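Local coordinates for metallophosphoesterase TT1561-like domain-containing protein (Aquifex aeolicus, PDB 2YVT), which is of unknown function but has the fold of calcineurin-like metallophosphoesterases, a superfamily whose active members hydrolyse phosphoester bonds, at residues Phe18-Lys23 / Gly237-Gly242; Lys12-Arg17 / Asp79-Glu84; Tyr156-Val161 / Val204-Lys209. One frame throughout, in Å; residues are numbered along the deposited sequence.

Contact 1. Residues Phe18-Lys23 / Gly237-Gly242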
loop_
_atom_site.group_PDB
_atom_site.type_symbol
_atom_site.label_atom_id
_atom_site.label_comp_id
_atom_site.label_asym_id
_atom_site.label_seq_id
_atom_site.Cartn_x
_atom_site.Cartn_y
_atom_site.Cartn_z
ATOM N N PHE A 18 8.199 -8.938 11.029
ATOM C CA PHE A 18 7.862 -10.355 11.001
ATOM C C PHE A 18 7.455 -10.850 12.386
ATOM O O PHE A 18 6.643 -11.776 12.495
ATOM C CB PHE A 18 9.027 -11.185 10.454
ATOM C CG PHE A 18 9.447 -10.783 9.067
ATOM C CD1 PHE A 18 8.750 -11.261 7.961
ATOM C CD2 PHE A 18 10.515 -9.912 8.866
ATOM C CE1 PHE A 18 9.106 -10.883 6.678
ATOM C CE2 PHE A 18 10.890 -9.527 7.573
ATOM C CZ PHE A 18 10.185 -10.023 6.479
ATOM N N ASP A 19 8.012 -10.218 13.428
ATOM C CA ASP A 19 7.697 -10.566 14.820
ATOM C C ASP A 19 6.217 -10.380 15.150
ATOM O O ASP A 19 5.712 -10.993 16.089
ATOM C CB ASP A 19 8.552 -9.747 15.802
ATOM C CG ASP A 19 8.343 -8.238 15.662
ATOM O OD1 ASP A 19 8.494 -7.712 14.539
ATOM O OD2 ASP A 19 8.062 -7.572 16.687
ATOM N N LEU A 20 5.534 -9.520 14.388
ATOM C CA LEU A 20 4.112 -9.267 14.608
ATOM C C LEU A 20 3.156 -10.165 13.817
ATOM O O LEU A 20 1.945 -10.135 14.044
ATOM C CB LEU A 20 3.798 -7.796 14.345
ATOM C CG LEU A 20 4.582 -6.805 15.212
ATOM C CD1 LEU A 20 4.160 -5.390 14.856
ATOM C CD2 LEU A 20 4.380 -7.083 16.707
ATOM N N LEU A 21 3.696 -10.980 12.911
ATOM C CA LEU A 21 2.844 -11.829 12.080
ATOM C C LEU A 21 2.051 -12.890 12.856
ATOM O O LEU A 21 0.903 -13.160 12.498
ATOM C CB LEU A 21 3.611 -12.410 10.885
ATOM C CG LEU A 21 3.966 -11.370 9.809
ATOM C CD1 LEU A 21 4.786 -12.015 8.697
ATOM C CD2 LEU A 21 2.723 -10.679 9.238
ATOM N N PRO A 22 2.642 -13.483 13.921
ATOM C CA PRO A 22 1.803 -14.377 14.743
ATOM C C PRO A 22 0.514 -13.737 15.275
ATOM O O PRO A 22 -0.534 -14.403 15.323
ATOM C CB PRO A 22 2.739 -14.779 15.889
ATOM C CG PRO A 22 4.104 -14.692 15.279
ATOM C CD PRO A 22 4.041 -13.468 14.393
ATOM N N LYS A 23 0.571 -12.458 15.641
ATOM C CA LYS A 23 -0.642 -11.780 16.099
ATOM C C LYS A 23 -1.601 -11.533 14.937
ATOM O O LYS A 23 -2.818 -11.672 15.089
ATOM C CB LYS A 23 -0.313 -10.494 16.859
ATOM C CG LYS A 23 0.153 -10.791 18.286
ATOM C CD LYS A 23 0.545 -9.542 19.038
ATOM C CE LYS A 23 1.156 -9.904 20.402
ATOM N NZ LYS A 23 0.144 -10.402 21.383
ATOM N N GLY A 237 -3.800 2.773 10.210
ATOM C CA GLY A 237 -2.863 3.120 11.281
ATOM C C GLY A 237 -1.672 2.184 11.240
ATOM O O GLY A 237 -1.614 1.267 10.404
ATOM N N GLU A 238 -0.723 2.405 12.141
ATOM C CA GLU A 238 0.588 1.757 12.036
ATOM C C GLU A 238 0.597 0.313 12.505
ATOM O O GLU A 238 0.288 0.026 13.663
ATOM C CB GLU A 238 1.629 2.538 12.844
ATOM C CG GLU A 238 1.838 3.966 12.365
ATOM C CD GLU A 238 2.556 4.079 11.020
ATOM O OE1 GLU A 238 3.128 3.086 10.524
ATOM O OE2 GLU A 238 2.555 5.186 10.460
ATOM N N PHE A 239 1.002 -0.593 11.615
ATOM C CA PHE A 239 1.215 -1.982 12.003
ATOM C C PHE A 239 2.177 -2.122 13.205
ATOM O O PHE A 239 1.971 -3.000 14.057
ATOM C CB PHE A 239 1.714 -2.785 10.804
ATOM C CG PHE A 239 1.740 -4.266 11.027
ATOM C CD1 PHE A 239 0.559 -4.970 11.253
ATOM C CD2 PHE A 239 2.946 -4.969 10.962
ATOM C CE1 PHE A 239 0.582 -6.350 11.436
ATOM C CE2 PHE A 239 2.966 -6.362 11.137
ATOM C CZ PHE A 239 1.781 -7.041 11.377
ATOM N N GLU A 240 3.184 -1.241 13.292
ATOM C CA GLU A 240 4.135 -1.236 14.432
ATOM C C GLU A 240 3.465 -0.946 15.769
ATOM O O GLU A 240 4.045 -1.203 16.832
ATOM C CB GLU A 240 5.158 -0.117 14.320
ATOM C CG GLU A 240 6.014 -0.004 13.140
ATOM C CD GLU A 240 6.775 1.319 13.216
ATOM O OE1 GLU A 240 7.961 1.342 12.879
ATOM O OE2 GLU A 240 6.179 2.344 13.649
ATOM N N GLU A 241 2.307 -0.305 15.716
ATOM C CA GLU A 241 1.530 -0.014 16.914
ATOM C C GLU A 241 0.531 -1.133 17.194
ATOM O O GLU A 241 -0.302 -1.015 18.093
ATOM C CB GLU A 241 0.800 1.324 16.753
ATOM C CG GLU A 241 1.740 2.509 16.676
ATOM C CD GLU A 241 1.064 3.814 16.322
ATOM O OE1 GLU A 241 -0.163 3.949 16.524
ATOM O OE2 GLU A 241 1.782 4.709 15.841
ATOM N N GLY A 242 0.608 -2.211 16.411
ATOM C CA GLY A 242 -0.345 -3.315 16.508
ATOM C C GLY A 242 -1.705 -3.024 15.898
ATOM O O GLY A 242 -2.682 -3.712 16.193
#

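Contact 2. Residues Lys12-Arg17 / Asp79-Glu84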
loop_
_atom_site.group_PDB
_atom_site.type_symbol
_atom_site.label_atom_id
_atom_site.label_comp_id
_atom_site.label_asym_id
_atom_site.label_seq_id
_atom_site.Cartn_x
_atom_site.Cartn_y
_atom_site.Cartn_z
ATOM N N LYS A 12 -0.900 -1.425 7.143
ATOM C CA LYS A 12 0.033 -0.578 6.401
ATOM C C LYS A 12 1.334 -0.437 7.175
ATOM O O LYS A 12 1.353 -0.605 8.400
ATOM C CB LYS A 12 -0.579 0.792 6.052
ATOM C CG LYS A 12 -0.890 1.740 7.232
ATOM C CD LYS A 12 0.222 2.738 7.480
ATOM C CE LYS A 12 -0.114 3.678 8.638
ATOM N NZ LYS A 12 -0.767 4.942 8.162
ATOM N N ASN A 13 2.408 -0.132 6.453
ATOM C CA ASN A 13 3.746 -0.002 7.040
ATOM C C ASN A 13 4.151 -1.254 7.816
ATOM O O ASN A 13 4.458 -1.198 9.014
ATOM C CB ASN A 13 3.860 1.268 7.902
ATOM C CG ASN A 13 4.041 2.529 7.069
ATOM O OD1 ASN A 13 4.577 2.488 5.954
ATOM N ND2 ASN A 13 3.623 3.665 7.623
ATOM N N PHE A 14 4.154 -2.381 7.106
ATOM C CA PHE A 14 4.658 -3.647 7.648
ATOM C C PHE A 14 6.080 -3.467 8.191
ATOM O O PHE A 14 6.397 -3.961 9.280
ATOM C CB PHE A 14 4.592 -4.748 6.580
ATOM C CG PHE A 14 5.239 -6.021 7.000
ATOM C CD1 PHE A 14 4.634 -6.835 7.953
ATOM C CD2 PHE A 14 6.459 -6.413 6.446
ATOM C CE1 PHE A 14 5.247 -8.018 8.356
ATOM C CE2 PHE A 14 7.083 -7.593 6.847
ATOM C CZ PHE A 14 6.475 -8.395 7.803
ATOM N N LYS A 15 6.917 -2.757 7.430
ATOM C CA LYS A 15 8.262 -2.335 7.865
ATOM C C LYS A 15 9.054 -3.475 8.513
ATOM O O LYS A 15 9.650 -3.326 9.585
ATOM C CB LYS A 15 8.186 -1.112 8.795
ATOM C CG LYS A 15 7.848 0.188 8.074
ATOM C CD LYS A 15 7.806 1.386 9.018
ATOM C CE LYS A 15 7.403 2.656 8.277
ATOM N NZ LYS A 15 7.649 3.909 9.076
ATOM N N GLU A 16 9.040 -4.622 7.844
ATOM C CA GLU A 16 9.832 -5.792 8.246
ATOM C C GLU A 16 9.489 -6.342 9.645
ATOM O O GLU A 16 10.340 -6.953 10.306
ATOM C CB GLU A 16 11.332 -5.487 8.116
ATOM C CG GLU A 16 11.710 -4.943 6.746
ATOM C CD GLU A 16 13.188 -4.671 6.577
ATOM O OE1 GLU A 16 14.020 -5.158 7.393
ATOM O OE2 GLU A 16 13.508 -3.949 5.609
ATOM N N ARG A 17 8.248 -6.136 10.085
ATOM C CA ARG A 17 7.814 -6.593 11.409
ATOM C C ARG A 17 7.303 -8.033 11.395
ATOM O O ARG A 17 6.141 -8.330 11.706
ATOM C CB ARG A 17 6.833 -5.604 12.066
ATOM C CG ARG A 17 7.463 -4.222 12.349
ATOM C CD ARG A 17 8.721 -4.318 13.243
ATOM N NE ARG A 17 8.379 -4.890 14.545
ATOM C CZ ARG A 17 7.872 -4.180 15.553
ATOM N NH1 ARG A 17 7.692 -2.867 15.423
ATOM N NH2 ARG A 17 7.560 -4.775 16.694
ATOM N N ASP A 79 11.660 -11.694 -0.264
ATOM C CA ASP A 79 11.328 -13.106 -0.387
ATOM C C ASP A 79 10.719 -13.619 0.914
ATOM O O ASP A 79 9.731 -14.357 0.896
ATOM C CB ASP A 79 12.567 -13.919 -0.760
ATOM C CG ASP A 79 13.018 -13.687 -2.184
ATOM O OD1 ASP A 79 12.285 -13.052 -2.974
ATOM O OD2 ASP A 79 14.135 -14.149 -2.515
ATOM N N LYS A 80 11.292 -13.200 2.042
ATOM C CA LYS A 80 10.772 -13.598 3.351
ATOM C C LYS A 80 9.373 -13.040 3.582
ATOM O O LYS A 80 8.499 -13.735 4.114
ATOM C CB LYS A 80 11.719 -13.142 4.462
ATOM C CG LYS A 80 11.345 -13.633 5.843
ATOM C CD LYS A 80 12.396 -13.166 6.822
ATOM C CE LYS A 80 12.041 -13.475 8.259
ATOM N NZ LYS A 80 13.112 -12.917 9.143
ATOM N N PHE A 81 9.154 -11.796 3.159
ATOM C CA PHE A 81 7.829 -11.197 3.255
ATOM C C PHE A 81 6.798 -12.002 2.455
ATOM O O PHE A 81 5.735 -12.332 2.970
ATOM C CB PHE A 81 7.854 -9.745 2.766
ATOM C CG PHE A 81 6.483 -9.158 2.539
ATOM C CD1 PHE A 81 5.734 -8.669 3.600
ATOM C CD2 PHE A 81 5.944 -9.091 1.254
ATOM C CE1 PHE A 81 4.465 -8.125 3.393
ATOM C CE2 PHE A 81 4.678 -8.548 1.037
ATOM C CZ PHE A 81 3.936 -8.070 2.110
ATOM N N PHE A 82 7.097 -12.313 1.195
ATOM C CA PHE A 82 6.105 -13.038 0.410
ATOM C C PHE A 82 5.828 -14.422 0.971
ATOM O O PHE A 82 4.676 -14.852 1.011
ATOM C CB PHE A 82 6.475 -13.088 -1.069
ATOM C CG PHE A 82 6.282 -11.780 -1.768
ATOM C CD1 PHE A 82 4.997 -11.306 -2.031
ATOM C CD2 PHE A 82 7.370 -11.004 -2.143
ATOM C CE1 PHE A 82 4.801 -10.077 -2.671
ATOM C CE2 PHE A 82 7.191 -9.776 -2.783
ATOM C CZ PHE A 82 5.901 -9.310 -3.046
ATOM N N ARG A 83 6.868 -15.094 1.457
ATOM C CA ARG A 83 6.673 -16.402 2.083
ATOM C C ARG A 83 5.781 -16.303 3.327
ATOM O O ARG A 83 4.796 -17.027 3.454
ATOM C CB ARG A 83 8.024 -17.049 2.427
ATOM C CG ARG A 83 7.907 -18.292 3.299
ATOM C CD ARG A 83 9.222 -19.048 3.395
ATOM N NE ARG A 83 10.309 -18.218 3.913
ATOM C CZ ARG A 83 10.545 -17.976 5.202
ATOM N NH1 ARG A 83 9.769 -18.491 6.151
ATOM N NH2 ARG A 83 11.568 -17.201 5.546
ATOM N N GLU A 84 6.117 -15.391 4.238
ATOM C CA GLU A 84 5.422 -15.340 5.521
ATOM C C GLU A 84 4.007 -14.791 5.402
ATOM O O GLU A 84 3.098 -15.247 6.093
ATOM C CB GLU A 84 6.266 -14.601 6.570
ATOM C CG GLU A 84 7.562 -15.350 6.865
ATOM C CD GLU A 84 8.186 -15.020 8.205
ATOM O OE1 GLU A 84 7.582 -14.287 9.002
ATOM O OE2 GLU A 84 9.301 -15.510 8.452
#

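Contact 3. Residues Tyr156-Val161 / Val204-Lys209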
loop_
_atom_site.group_PDB
_atom_site.type_symbol
_atom_site.label_atom_id
_atom_site.label_comp_id
_atom_site.label_asym_id
_atom_site.label_seq_id
_atom_site.Cartn_x
_atom_site.Cartn_y
_atom_site.Cartn_z
ATOM N N TYR A 156 6.054 9.102 -7.499
ATOM C CA TYR A 156 5.397 9.358 -8.778
ATOM C C TYR A 156 4.807 10.758 -8.804
ATOM O O TYR A 156 4.334 11.247 -7.778
ATOM C CB TYR A 156 4.300 8.330 -9.026
ATOM C CG TYR A 156 4.849 6.940 -9.177
ATOM C CD1 TYR A 156 5.381 6.520 -10.396
ATOM C CD2 TYR A 156 4.870 6.049 -8.097
ATOM C CE1 TYR A 156 5.911 5.246 -10.551
ATOM C CE2 TYR A 156 5.403 4.749 -8.243
ATOM C CZ TYR A 156 5.919 4.367 -9.479
ATOM O OH TYR A 156 6.454 3.115 -9.652
ATOM N N PRO A 157 4.847 11.411 -9.976
ATOM C CA PRO A 157 4.289 12.754 -10.141
ATOM C C PRO A 157 2.845 12.714 -10.614
ATOM O O PRO A 157 2.440 11.751 -11.275
ATOM C CB PRO A 157 5.168 13.340 -11.244
ATOM C CG PRO A 157 5.486 12.160 -12.117
ATOM C CD PRO A 157 5.512 10.942 -11.209
ATOM N N ARG A 158 2.094 13.771 -10.300
ATOM C CA ARG A 158 0.671 13.860 -10.630
ATOM C C ARG A 158 0.373 13.501 -12.086
ATOM O O ARG A 158 -0.517 12.695 -12.359
ATOM C CB ARG A 158 0.138 15.274 -10.323
ATOM C CG ARG A 158 -1.296 15.510 -10.744
ATOM C CD ARG A 158 -1.703 16.971 -10.510
ATOM N NE ARG A 158 -1.716 17.326 -9.087
ATOM C CZ ARG A 158 -2.811 17.348 -8.332
ATOM N NH1 ARG A 158 -3.987 17.017 -8.860
ATOM N NH2 ARG A 158 -2.728 17.684 -7.046
ATOM N N TRP A 159 1.122 14.088 -13.019
ATOM C CA TRP A 159 0.849 13.853 -14.438
ATOM C C TRP A 159 0.881 12.365 -14.794
ATOM O O TRP A 159 0.069 11.895 -15.577
ATOM C CB TRP A 159 1.817 14.636 -15.335
ATOM C CG TRP A 159 3.215 14.111 -15.399
ATOM C CD1 TRP A 159 4.274 14.547 -14.674
ATOM C CD2 TRP A 159 3.711 13.063 -16.250
ATOM N NE1 TRP A 159 5.405 13.852 -15.017
ATOM C CE2 TRP A 159 5.088 12.926 -15.976
ATOM C CE3 TRP A 159 3.122 12.222 -17.208
ATOM C CZ2 TRP A 159 5.896 11.985 -16.626
ATOM C CZ3 TRP A 159 3.923 11.284 -17.861
ATOM C CH2 TRP A 159 5.297 11.171 -17.558
ATOM N N TYR A 160 1.838 11.640 -14.221
ATOM C CA TYR A 160 2.010 10.227 -14.535
ATOM C C TYR A 160 0.914 9.369 -13.903
ATOM O O TYR A 160 0.395 8.448 -14.529
ATOM C CB TYR A 160 3.395 9.756 -14.101
ATOM C CG TYR A 160 3.661 8.303 -14.400
ATOM C CD1 TYR A 160 4.013 7.885 -15.690
ATOM C CD2 TYR A 160 3.575 7.343 -13.388
ATOM C CE1 TYR A 160 4.262 6.543 -15.965
ATOM C CE2 TYR A 160 3.820 6.005 -13.646
ATOM C CZ TYR A 160 4.161 5.609 -14.940
ATOM O OH TYR A 160 4.412 4.281 -15.203
ATOM N N VAL A 161 0.566 9.684 -12.657
ATOM C CA VAL A 161 -0.515 8.988 -11.974
ATOM C C VAL A 161 -1.812 9.122 -12.782
ATOM O O VAL A 161 -2.484 8.126 -13.069
ATOM C CB VAL A 161 -0.682 9.511 -10.536
ATOM C CG1 VAL A 161 -1.860 8.833 -9.851
ATOM C CG2 VAL A 161 0.620 9.288 -9.752
ATOM N N VAL A 204 -3.960 12.537 -4.425
ATOM C CA VAL A 204 -4.881 11.459 -4.096
ATOM C C VAL A 204 -6.320 11.985 -3.971
ATOM O O VAL A 204 -7.258 11.321 -4.401
ATOM C CB VAL A 204 -4.411 10.658 -2.857
ATOM C CG1 VAL A 204 -5.351 9.505 -2.590
ATOM C CG2 VAL A 204 -2.993 10.126 -3.105
ATOM N N ASN A 205 -6.503 13.188 -3.426
ATOM C CA ASN A 205 -7.855 13.780 -3.451
ATOM C C ASN A 205 -8.335 13.887 -4.884
ATOM O O ASN A 205 -9.503 13.639 -5.182
ATOM C CB ASN A 205 -7.891 15.166 -2.795
ATOM C CG ASN A 205 -7.550 15.115 -1.330
ATOM O OD1 ASN A 205 -8.420 15.268 -0.454
ATOM N ND2 ASN A 205 -6.290 14.883 -1.045
ATOM N N THR A 206 -7.409 14.250 -5.768
ATOM C CA THR A 206 -7.718 14.418 -7.177
ATOM C C THR A 206 -8.063 13.083 -7.844
ATOM O O THR A 206 -9.054 13.005 -8.571
ATOM C CB THR A 206 -6.579 15.149 -7.915
ATOM O OG1 THR A 206 -6.319 16.411 -7.276
ATOM C CG2 THR A 206 -6.946 15.389 -9.365
ATOM N N ILE A 207 -7.266 12.040 -7.579
ATOM C CA ILE A 207 -7.569 10.690 -8.070
ATOM C C ILE A 207 -8.941 10.232 -7.597
ATOM O O ILE A 207 -9.707 9.646 -8.350
ATOM C CB ILE A 207 -6.585 9.611 -7.536
ATOM C CG1 ILE A 207 -5.135 9.897 -7.902
ATOM C CG2 ILE A 207 -7.018 8.217 -8.025
ATOM C CD1 ILE A 207 -4.175 8.918 -7.231
ATOM N N ILE A 208 -9.234 10.475 -6.322
ATOM C CA ILE A 208 -10.503 10.072 -5.747
ATOM C C ILE A 208 -11.661 10.801 -6.438
ATOM O O ILE A 208 -12.679 10.190 -6.747
ATOM C CB ILE A 208 -10.505 10.283 -4.219
ATOM C CG1 ILE A 208 -9.650 9.197 -3.550
ATOM C CG2 ILE A 208 -11.929 10.295 -3.666
ATOM C CD1 ILE A 208 -9.398 9.423 -2.070
ATOM N N LYS A 209 -11.477 12.092 -6.706
ATOM C CA LYS A 209 -12.478 12.880 -7.426
ATOM C C LYS A 209 -12.676 12.326 -8.839
ATOM O O LYS A 209 -13.810 12.151 -9.299
ATOM C CB LYS A 209 -12.062 14.361 -7.451
ATOM C CG LYS A 209 -12.744 15.243 -8.511
ATOM C CD LYS A 209 -14.173 15.593 -8.143
ATOM C CE LYS A 209 -14.786 16.547 -9.173
ATOM N NZ LYS A 209 -16.168 16.920 -8.803
#

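Contact 1. Residues Phe18-Lys23 / Gly237-Gly242
Leu20 lies over one face of the Phe239 ring, and this pair makes most of the contact. CB of Leu20 stands above the plane, just beyond the CE2-CZ rim, 3.6 Å from CE2 of Phe239. The leucine then turns back along the ring toward the phenylalanine backbone, and the two side chains slide past each other in opposite directions. With CG of Leu20 anti to its own carbonyl carbon (chi1 -59°) and the chain extended beyond it, CD1 runs over the margin of the same face toward the Phe239 main chain. There CD1 sits 3.3 Å from the carbonyl O of Phe239. That oxygen is not left to the methyl alone: it accepts a hydrogen bond from the backbone N of Gly242 at 2.8 Å, a bond that closes the 3-10 turn. CD1 also reaches the backbone of the next residue, 4.2 Å from CA of Glu240.

Leu21 adds a smaller, looser contact. Its CD2 stands 4.3 Å from CZ of Phe239, beyond the end of the ring and approaching it obliquely. Phe239 thus points its ring end between two consecutive leucines, Leu20 in the short 3-10 segment and Leu21 next to it. No hydrogen bond joins the two segments, so the grip is apolar.

Other parts of the chain complete the setting. Phe239 also touches Ile11 and Phe259, and its backbone is hydrogen-bonded to that of Lys12. Leu21 packs on Phe14 and on helix 65-86.

Segment 237-242 links strand 231-235 of one mixed sheet to strand 243-248 of the other. The contact therefore packs the connection between the two sheets against the 3-10 segment that leads into helix 21-31, in the layered fold of sheets flanked by helices known from calcineurin-like phosphoesterases.

Contact 2. Residues Lys12-Arg17 / Asp79-Glu84
Phe14 and Phe81 meet ring to ring, and they alone carry this buried contact. The edge of Phe81 comes in over one face of Phe14. CD1 of Phe81 is 3.7 Å from CE2 of Phe14, while CE1 of Phe81 stands above the face near its rim. The ring centroids are 5.3 Å apart and the planes are inclined at 56°, an oblique meeting of the two rings.

Both side chains extend away from their backbone N (chi1 173° for Phe14 and 167° for Phe81) and run past each other in opposite directions. Phe81 leaves helix 65-86 toward the loop, and Phe14 leaves the loop toward the helix.

The other face of Phe14 is covered by its own chain. The backbone N of Arg17 lies 3.6 Å above the ring plane, toward the rim. It is held there by a 3.0 Å hydrogen bond from Arg17 N to Phe14 O, which closes a type I' turn. The Phe14 ring is thus caught between a turn amide and the helix. Phe18 meets it edge-to-face, and Leu21 also touches it. Phe81 reaches further to Val38 and Ile42.

Segment 12-17 follows the first strand, 7-12. Active members of this superfamily carry metal ligands in the loop after that strand, but this segment has neither aspartate nor histidine. Lys12 NZ is hydrogen-bonded to Asn235 OD1 and to the carbonyls of His220 and Gly222. The aromatic pair joins this loop to a flanking helix, as in an alpha/beta fold with helices packed beside the sheet.

Contact 3. Residues Tyr156-Val161 / Val204-Lys209
Val161 presses its methyl CG1 against CD1 of Ile207, 3.5 Å away, which is tight for two carbons. The side chains cross at about a right angle, and the nearest contact is between these two branch ends. CG1 of Val161 stands opposite its backbone N (chi1 177°), which directs it at the neighbouring helix. Both residues also lie on Leu143 of strand 134-144, and Ile207 touches Phe180 of strand 175-180.

Nearer the surface, Arg158 spans the same groove with a polar arm. Its chain is extended at first and bends at chi3, which brings the guanidinium across the side chain of Thr206. NH1 of Arg158 donates to OG1 of Thr206 at 2.9 Å. The bond is fairly straight, with an N-H...O angle of 160°, and the hydroxyl oxygen lies at the guanidinium edge, 12° out of its plane. NH1 also packs against the methyl, 3.4 Å from CG2 of Thr206.

Each partner has a second tie. Arg158 NE forms a salt bridge with OE1 of Glu145, and Thr206 OG1 hydrogen-bonds to the carbonyl O of Ala202 one turn back in its helix. A methionine in place of Arg158 would probably leave Glu145 without its charged mate and deprive the Thr206 hydroxyl of its donor from helix 158-164.

The chemistry is thus divided. Methyl groups close the inner side of the helix pair over strand 134-144. On the outer side the threonine hydroxyl is used twice, as acceptor from Arg158 NH1 and as donor to the carbonyl O of Ala202.

Contacts 1 and 2 adjoin, with centres 10 Å apart, and their segments alternate along the chain: 12-17, 18-23, 79-84, then 237-242. They share the region beside strand 7-12 of the six-stranded sheet, where helices 21-31 and 65-86 flank it. Asn13 ND2 and Glu238 OE1, probably hydrogen-bonded at 3.0 Å, tie the two directly. Contact 3 lies on the opposite side of the chain's centre, about 29 Å from contact 1 and 27 Å from contact 2 between centres. It falls between 79-84 and 237-242 in sequence. Contacts 1 and 2 thus tie loops to the elements beside one sheet, and contact 3 pairs helices 158-164 and 202-211 on the other.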